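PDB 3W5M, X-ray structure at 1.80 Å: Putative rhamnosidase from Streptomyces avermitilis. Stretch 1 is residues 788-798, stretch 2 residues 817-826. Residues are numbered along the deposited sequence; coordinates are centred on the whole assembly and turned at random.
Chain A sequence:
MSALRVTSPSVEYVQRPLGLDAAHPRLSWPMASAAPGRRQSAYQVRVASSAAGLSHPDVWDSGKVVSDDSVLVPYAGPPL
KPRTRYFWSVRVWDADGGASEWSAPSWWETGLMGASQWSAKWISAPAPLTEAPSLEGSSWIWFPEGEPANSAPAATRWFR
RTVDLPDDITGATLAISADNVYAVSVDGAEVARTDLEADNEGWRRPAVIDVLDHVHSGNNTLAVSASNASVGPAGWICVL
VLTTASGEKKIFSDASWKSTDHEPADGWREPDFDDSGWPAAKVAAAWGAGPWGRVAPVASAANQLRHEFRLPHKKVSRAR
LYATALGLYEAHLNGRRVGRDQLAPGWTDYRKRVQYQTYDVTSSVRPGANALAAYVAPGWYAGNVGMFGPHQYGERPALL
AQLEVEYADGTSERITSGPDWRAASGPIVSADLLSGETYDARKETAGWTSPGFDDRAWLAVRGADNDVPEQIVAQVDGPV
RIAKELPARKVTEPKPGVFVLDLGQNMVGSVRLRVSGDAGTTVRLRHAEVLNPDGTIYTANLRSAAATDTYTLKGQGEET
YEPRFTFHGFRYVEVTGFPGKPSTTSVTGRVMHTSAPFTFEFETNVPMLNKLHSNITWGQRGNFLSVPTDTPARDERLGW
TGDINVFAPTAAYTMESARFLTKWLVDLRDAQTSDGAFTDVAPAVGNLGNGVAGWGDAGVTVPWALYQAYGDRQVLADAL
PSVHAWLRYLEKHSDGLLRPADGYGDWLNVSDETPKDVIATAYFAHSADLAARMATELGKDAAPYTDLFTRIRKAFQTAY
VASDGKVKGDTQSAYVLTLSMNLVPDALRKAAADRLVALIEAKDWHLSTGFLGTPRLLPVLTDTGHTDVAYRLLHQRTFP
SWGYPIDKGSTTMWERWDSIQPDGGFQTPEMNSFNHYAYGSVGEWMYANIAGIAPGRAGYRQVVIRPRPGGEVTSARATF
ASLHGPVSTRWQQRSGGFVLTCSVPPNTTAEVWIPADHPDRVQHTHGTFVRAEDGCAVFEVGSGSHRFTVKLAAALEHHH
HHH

Stretch 1, residues 788-798: LFTRIRKAFQT
Stretch 2, residues 817-826: LTLSMNLVPD

Contact between a helix, residues 788-798, and the end of a second helix with the loop that follows it, residues 817-826, in a putative rhamnosidase. Stretch 1 is helical throughout, with phi/psi near -60/-45 and backbone N-to-O hydrogen bonds from Ile792 to Thr798, each reaching four residues back. Stretch 2 stays helical from Leu817 to Ser820. Met821 is the first residue to leave helical phi/psi (-91/8), Asn822 turns to 60/46, Leu823 lies at -99/-25, and Val824 and Pro825 extend at -71/132 and -53/143. The turn is fastened by Met821 N to Leu817 O (3.0 Å) and, five residues back, by Leu823 N to Thr818 O (2.8 Å); Asn822 N to Leu819 O (3.4 Å) is weak. In register, Arg793 CA lies 5.9 Å from Leu823 CA, and Gln797 CA 6.7 Å from Val824 CA. Together the stretches bury 389 Å².

Two hydrogen bonds join long polar side chains of the helix to backbone carbonyls of the loop, using acceptors on consecutive residues where the second helix has ended. Gln797 CB points toward stretch 2, and its side chain (chi1 -81°, m; chi2 156°, t; chi3 -8°) carries NE2 to Leu823 O at 2.8 Å, with an N-H...O angle of 149°. The amide suits this place because its NH2 group is a donor. The same NE2 lies 3.4 Å from Pro825 N, but this is packing alone, since the proline nitrogen has no hydrogen to share. Pro825 CD approaches Gln797 NE2 to 3.7 Å. Arg793 starts sideways but its end comes nearer: chi1 179° and chi2 161° (both t) extend the chain, chi3 51° (p) bends it, and NH1 donates to Asn822 O at 3.1 Å. The angle of 170° is almost straight, and the oxygen sits at the guanidinium edge, near its plane.

Apolar packing centres on Leu823, which is buried and is covered more by the other stretch than any other residue here (95 Å²). Its rotamer (chi1 -61°, m; chi2 172°, t) sets CD1 over one face of the Phe796 ring, 4.1 Å from the centroid and 7° off the normal, a CH-pi contact suited to a methyl of a branched leucine side chain above a flat ring. Leu823 CB also lies 4.0 Å from Phe796 CE1. The other methyl, Leu823 CD2, meets Phe789 CE1 at 4.2 Å and Arg793 CG at 4.2 Å, so the arginine's aliphatic part adds to the packing while its charged end bonds to the loop.

Phe796 CB points toward stretch 2 (chi1 -175°, t; chi2 -81°), and its tip, CZ, reaches Thr818 CG2 at 3.6 Å. Thr818 (chi1 59°, p) thus offers a methyl here, while its OG1 is hydrogen-bonded to a residue just outside the stretch. Phe789, two turns earlier, starts sideways (chi1 175°, t; chi2 52°) but swings its end nearer, placing CZ 4.2 Å from Met821 O, which lies at the ring edge. Both rings are buried.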

ATOM      1  N   LEU A 788     -20.302 -14.936  25.920  1.00 31.02           N
ATOM      2  CA  LEU A 788     -19.230 -13.961  26.178  1.00 29.10           C
ATOM      3  C   LEU A 788     -19.690 -12.547  25.918  1.00 27.00           C
ATOM      4  O   LEU A 788     -19.445 -11.680  26.744  1.00 27.33           O
ATOM      5  CB  LEU A 788     -17.980 -14.261  25.345  1.00 29.11           C
ATOM      6  CG  LEU A 788     -16.849 -13.235  25.501  1.00 30.96           C
ATOM      7  CD1 LEU A 788     -16.335 -13.145  26.940  1.00 30.14           C
ATOM      8  CD2 LEU A 788     -15.702 -13.570  24.556  1.00 31.47           C
ATOM      9  N   PHE A 789     -20.319 -12.312  24.758  1.00 26.15           N
ATOM     10  CA  PHE A 789     -20.884 -11.010  24.394  1.00 27.59           C
ATOM     11  C   PHE A 789     -21.869 -10.499  25.438  1.00 29.28           C
ATOM     12  O   PHE A 789     -21.736  -9.360  25.899  1.00 27.17           O
ATOM     13  CB  PHE A 789     -21.562 -11.041  23.017  1.00 28.22           C
ATOM     14  CG  PHE A 789     -22.262  -9.759  22.648  1.00 29.32           C
ATOM     15  CD1 PHE A 789     -21.598  -8.536  22.713  1.00 29.27           C
ATOM     16  CD2 PHE A 789     -23.583  -9.774  22.224  1.00 31.58           C
ATOM     17  CE1 PHE A 789     -22.237  -7.358  22.359  1.00 29.86           C
ATOM     18  CE2 PHE A 789     -24.235  -8.598  21.867  1.00 34.90           C
ATOM     19  CZ  PHE A 789     -23.563  -7.379  21.944  1.00 33.55           C
ATOM     20  N   THR A 790     -22.836 -11.349  25.801  1.00 28.55           N
ATOM     21  CA  THR A 790     -23.819 -11.047  26.881  1.00 29.78           C
ATOM     22  C   THR A 790     -23.123 -10.567  28.171  1.00 30.48           C
ATOM     23  O   THR A 790     -23.531  -9.574  28.780  1.00 29.96           O
ATOM     24  CB  THR A 790     -24.649 -12.302  27.222  1.00 30.65           C
ATOM     25  OG1 THR A 790     -25.291 -12.774  26.035  1.00 33.50           O
ATOM     26  CG2 THR A 790     -25.726 -11.978  28.271  1.00 30.52           C
ATOM     27  N   ARG A 791     -22.077 -11.283  28.577  1.00 31.07           N
ATOM     28  CA  ARG A 791     -21.374 -10.960  29.828  1.00 31.98           C
ATOM     29  C   ARG A 791     -20.583  -9.661  29.767  1.00 31.21           C
ATOM     30  O   ARG A 791     -20.576  -8.898  30.732  1.00 27.87           O
ATOM     31  CB  ARG A 791     -20.526 -12.120  30.304  1.00 32.65           C
ATOM     32  CG  ARG A 791     -21.373 -13.280  30.781  1.00 39.37           C
ATOM     33  CD  ARG A 791     -20.527 -14.369  31.401  1.00 41.25           C
ATOM     34  NE  ARG A 791     -19.786 -15.114  30.395  1.00 47.49           N
ATOM     35  CZ  ARG A 791     -18.470 -15.039  30.221  1.00 49.85           C
ATOM     36  NH1 ARG A 791     -17.731 -14.235  30.978  1.00 51.04           N
ATOM     37  NH2 ARG A 791     -17.891 -15.767  29.280  1.00 49.20           N
ATOM     38  N   ILE A 792     -19.961  -9.374  28.619  1.00 27.85           N
ATOM     39  CA  ILE A 792     -19.273  -8.106  28.444  1.00 26.25           C
ATOM     40  C   ILE A 792     -20.221  -6.934  28.368  1.00 27.22           C
ATOM     41  O   ILE A 792     -19.947  -5.877  28.956  1.00 27.30           O
ATOM     42  CB  ILE A 792     -18.381  -8.076  27.188  1.00 24.03           C
ATOM     43  CG1 ILE A 792     -17.385  -9.225  27.225  1.00 25.51           C
ATOM     44  CG2 ILE A 792     -17.591  -6.759  27.162  1.00 22.35           C
ATOM     45  CD1 ILE A 792     -16.688  -9.443  25.883  1.00 26.75           C
ATOM     46  N   ARG A 793     -21.316  -7.093  27.619  1.00 26.44           N
ATOM     47  CA  ARG A 793     -22.308  -6.032  27.529  1.00 28.46           C
ATOM     48  C   ARG A 793     -22.839  -5.673  28.927  1.00 29.82           C
ATOM     49  O   ARG A 793     -23.063  -4.505  29.201  1.00 31.40           O
ATOM     50  CB  ARG A 793     -23.467  -6.398  26.603  1.00 28.51           C
ATOM     51  CG  ARG A 793     -24.525  -5.316  26.513  1.00 31.05           C
ATOM     52  CD  ARG A 793     -25.420  -5.433  25.306  1.00 35.80           C
ATOM     53  NE  ARG A 793     -25.986  -6.763  25.158  1.00 42.46           N
ATOM     54  CZ  ARG A 793     -26.609  -7.190  24.060  1.00 47.77           C
ATOM     55  NH1 ARG A 793     -26.745  -6.381  22.992  1.00 45.12           N
ATOM     56  NH2 ARG A 793     -27.091  -8.432  24.028  1.00 46.08           N
ATOM     57  N   LYS A 794     -23.046  -6.672  29.775  1.00 30.01           N
ATOM     58  CA  LYS A 794     -23.574  -6.400  31.126  1.00 34.97           C
ATOM     59  C   LYS A 794     -22.547  -5.651  31.977  1.00 34.83           C
ATOM     60  O   LYS A 794     -22.870  -4.649  32.612  1.00 35.42           O
ATOM     61  CB  LYS A 794     -24.011  -7.658  31.860  1.00 36.40           C
ATOM     62  CG  LYS A 794     -25.052  -7.313  32.911  1.00 44.60           C
ATOM     63  CD  LYS A 794     -24.906  -8.086  34.208  1.00 51.90           C
ATOM     64  CE  LYS A 794     -25.966  -7.614  35.207  1.00 56.62           C
ATOM     65  NZ  LYS A 794     -25.999  -8.424  36.460  1.00 61.21           N
ATOM     66  N   ALA A 795     -21.312  -6.144  31.965  1.00 32.76           N
ATOM     67  CA  ALA A 795     -20.208  -5.482  32.644  1.00 31.09           C
ATOM     68  C   ALA A 795     -20.029  -4.076  32.077  1.00 31.94           C
ATOM     69  O   ALA A 795     -19.868  -3.110  32.842  1.00 32.23           O
ATOM     70  CB  ALA A 795     -18.932  -6.312  32.542  1.00 31.30           C
ATOM     71  N   PHE A 796     -20.126  -3.932  30.752  1.00 27.88           N
ATOM     72  CA  PHE A 796     -20.022  -2.620  30.142  1.00 28.34           C
ATOM     73  C   PHE A 796     -21.097  -1.638  30.627  1.00 29.76           C
ATOM     74  O   PHE A 796     -20.788  -0.472  30.937  1.00 29.31           O
ATOM     75  CB  PHE A 796     -20.077  -2.709  28.607  1.00 28.24           C
ATOM     76  CG  PHE A 796     -19.862  -1.401  27.925  1.00 28.87           C
ATOM     77  CD1 PHE A 796     -20.904  -0.492  27.791  1.00 28.39           C
ATOM     78  CD2 PHE A 796     -18.594  -1.065  27.410  1.00 28.17           C
ATOM     79  CE1 PHE A 796     -20.705   0.730  27.176  1.00 29.88           C
ATOM     80  CE2 PHE A 796     -18.396   0.153  26.794  1.00 28.55           C
ATOM     81  CZ  PHE A 796     -19.444   1.047  26.671  1.00 29.60           C
ATOM     82  N   GLN A 797     -22.351  -2.088  30.659  1.00 28.99           N
ATOM     83  CA  GLN A 797     -23.465  -1.179  30.965  1.00 30.59           C
ATOM     84  C   GLN A 797     -23.373  -0.732  32.409  1.00 31.80           C
ATOM     85  O   GLN A 797     -23.589   0.436  32.723  1.00 32.95           O
ATOM     86  CB  GLN A 797     -24.812  -1.846  30.731  1.00 32.22           C
ATOM     87  CG  GLN A 797     -25.229  -1.856  29.273  1.00 32.94           C
ATOM     88  CD  GLN A 797     -26.216  -2.964  28.975  1.00 35.02           C
ATOM     89  OE1 GLN A 797     -26.482  -3.815  29.825  1.00 36.34           O
ATOM     90  NE2 GLN A 797     -26.759  -2.965  27.764  1.00 33.15           N
ATOM     91  N   THR A 798     -23.008  -1.669  33.268  1.00 29.59           N
ATOM     92  CA  THR A 798     -22.837  -1.370  34.687  1.00 34.71           C
ATOM     93  C   THR A 798     -21.744  -0.331  34.944  1.00 35.37           C
ATOM     94  O   THR A 798     -21.906   0.549  35.804  1.00 32.25           O
ATOM     95  CB  THR A 798     -22.580  -2.656  35.488  1.00 34.88           C
ATOM     96  OG1 THR A 798     -23.722  -3.509  35.346  1.00 36.05           O
ATOM     97  CG2 THR A 798     -22.367  -2.356  36.970  1.00 36.22           C
ATOM     98  N   LEU A 817     -20.376   5.000  19.635  1.00 27.58           N
ATOM     99  CA  LEU A 817     -19.879   3.633  19.726  1.00 28.79           C
ATOM    100  C   LEU A 817     -20.826   2.709  20.481  1.00 30.05           C
ATOM    101  O   LEU A 817     -21.029   1.554  20.082  1.00 26.99           O
ATOM    102  CB  LEU A 817     -18.495   3.590  20.365  1.00 31.41           C
ATOM    103  CG  LEU A 817     -17.409   4.061  19.382  1.00 31.45           C
ATOM    104  CD1 LEU A 817     -16.139   4.411  20.120  1.00 31.94           C
ATOM    105  CD2 LEU A 817     -17.130   3.021  18.307  1.00 32.68           C
ATOM    106  N   THR A 818     -21.396   3.218  21.574  1.00 29.05           N
ATOM    107  CA  THR A 818     -22.332   2.420  22.362  1.00 29.56           C
ATOM    108  C   THR A 818     -23.619   2.158  21.608  1.00 27.26           C
ATOM    109  O   THR A 818     -24.136   1.041  21.695  1.00 29.80           O
ATOM    110  CB  THR A 818     -22.651   3.076  23.719  1.00 28.02           C
ATOM    111  OG1 THR A 818     -23.220   4.378  23.489  1.00 30.98           O
ATOM    112  CG2 THR A 818     -21.387   3.183  24.524  1.00 27.39           C
ATOM    113  N   LEU A 819     -24.128   3.147  20.867  1.00 26.41           N
ATOM    114  CA  LEU A 819     -25.324   2.941  20.051  1.00 27.14           C
ATOM    115  C   LEU A 819     -25.040   1.986  18.890  1.00 28.87           C
ATOM    116  O   LEU A 819     -25.833   1.071  18.606  1.00 27.42           O
ATOM    117  CB  LEU A 819     -25.901   4.260  19.540  1.00 28.62           C
ATOM    118  CG  LEU A 819     -26.544   5.071  20.670  1.00 29.94           C
ATOM    119  CD1 LEU A 819     -26.646   6.515  20.216  1.00 29.99           C
ATOM    120  CD2 LEU A 819     -27.915   4.491  21.043  1.00 30.71           C
ATOM    121  N   SER A 820     -23.893   2.185  18.244  1.00 27.68           N
ATOM    122  CA  SER A 820     -23.495   1.358  17.101  1.00 27.88           C
ATOM    123  C   SER A 820     -23.345  -0.131  17.443  1.00 25.75           C
ATOM    124  O   SER A 820     -23.807  -0.988  16.690  1.00 29.01           O
ATOM    125  CB  SER A 820     -22.166   1.854  16.518  1.00 29.82           C
ATOM    126  OG  SER A 820     -21.961   1.246  15.259  1.00 32.47           O
ATOM    127  N   MET A 821     -22.678  -0.414  18.546  1.00 24.80           N
ATOM    128  CA  MET A 821     -22.302  -1.761  18.952  1.00 24.91           C
ATOM    129  C   MET A 821     -23.365  -2.418  19.836  1.00 25.23           C
ATOM    130  O   MET A 821     -23.145  -3.502  20.369  1.00 25.63           O
ATOM    131  CB  MET A 821     -20.940  -1.770  19.651  1.00 27.71           C
ATOM    132  CG  MET A 821     -19.800  -1.289  18.745  1.00 27.87           C
ATOM    133  SD  MET A 821     -18.253  -1.066  19.621  1.00 30.24           S
ATOM    134  CE  MET A 821     -17.158  -0.718  18.219  1.00 27.08           C
ATOM    135  N   ASN A 822     -24.503  -1.745  19.957  1.00 26.49           N
ATOM    136  CA  ASN A 822     -25.674  -2.243  20.698  1.00 27.20           C
ATOM    137  C   ASN A 822     -25.343  -2.485  22.153  1.00 27.68           C
ATOM    138  O   ASN A 822     -25.707  -3.521  22.733  1.00 26.79           O
ATOM    139  CB  ASN A 822     -26.280  -3.472  19.991  1.00 29.37           C
ATOM    140  CG  ASN A 822     -26.677  -3.163  18.554  1.00 33.71           C
ATOM    141  OD1 ASN A 822     -27.357  -2.177  18.299  1.00 37.63           O
ATOM    142  ND2 ASN A 822     -26.217  -3.982  17.603  1.00 34.26           N
ATOM    143  N   LEU A 823     -24.647  -1.500  22.745  1.00 24.71           N
ATOM    144  CA  LEU A 823     -24.197  -1.596  24.116  1.00 25.05           C
ATOM    145  C   LEU A 823     -25.113  -0.850  25.100  1.00 27.22           C
ATOM    146  O   LEU A 823     -25.164  -1.237  26.249  1.00 30.30           O
ATOM    147  CB  LEU A 823     -22.741  -1.168  24.265  1.00 24.22           C
ATOM    148  CG  LEU A 823     -21.773  -2.052  23.439  1.00 23.94           C
ATOM    149  CD1 LEU A 823     -20.368  -1.481  23.445  1.00 24.67           C
ATOM    150  CD2 LEU A 823     -21.731  -3.500  23.908  1.00 25.16           C
ATOM    151  N   VAL A 824     -25.838   0.166  24.631  1.00 27.93           N
ATOM    152  CA  VAL A 824     -26.785   0.911  25.480  1.00 28.99           C
ATOM    153  C   VAL A 824     -27.981  -0.014  25.763  1.00 28.51           C
ATOM    154  O   VAL A 824     -28.524  -0.598  24.840  1.00 28.29           O
ATOM    155  CB  VAL A 824     -27.323   2.173  24.759  1.00 29.22           C
ATOM    156  CG1 VAL A 824     -28.210   2.987  25.682  1.00 31.04           C
ATOM    157  CG2 VAL A 824     -26.197   3.057  24.247  1.00 32.28           C
ATOM    158  N   PRO A 825     -28.421  -0.130  27.032  1.00 30.00           N
ATOM    159  CA  PRO A 825     -29.696  -0.854  27.216  1.00 30.15           C
ATOM    160  C   PRO A 825     -30.798  -0.261  26.317  1.00 27.46           C
ATOM    161  O   PRO A 825     -30.844   0.960  26.123  1.00 29.89           O
ATOM    162  CB  PRO A 825     -30.021  -0.651  28.700  1.00 31.41           C
ATOM    163  CG  PRO A 825     -28.738  -0.210  29.341  1.00 31.26           C
ATOM    164  CD  PRO A 825     -27.931   0.488  28.277  1.00 29.70           C
ATOM    165  N   ASP A 826     -31.677  -1.103  25.769  1.00 26.78           N
ATOM    166  CA  ASP A 826     -32.658  -0.629  24.792  1.00 27.74           C
ATOM    167  C   ASP A 826     -33.555   0.462  25.318  1.00 27.10           C
ATOM    168  O   ASP A 826     -33.930   1.347  24.575  1.00 26.01           O
ATOM    169  CB  ASP A 826     -33.480  -1.768  24.219  1.00 32.48           C
ATOM    170  CG  ASP A 826     -32.679  -2.584  23.242  1.00 36.24           C
ATOM    171  OD1 ASP A 826     -31.966  -3.481  23.717  1.00 34.54           O
ATOM    172  OD2 ASP A 826     -32.711  -2.278  22.015  1.00 37.85           O
TER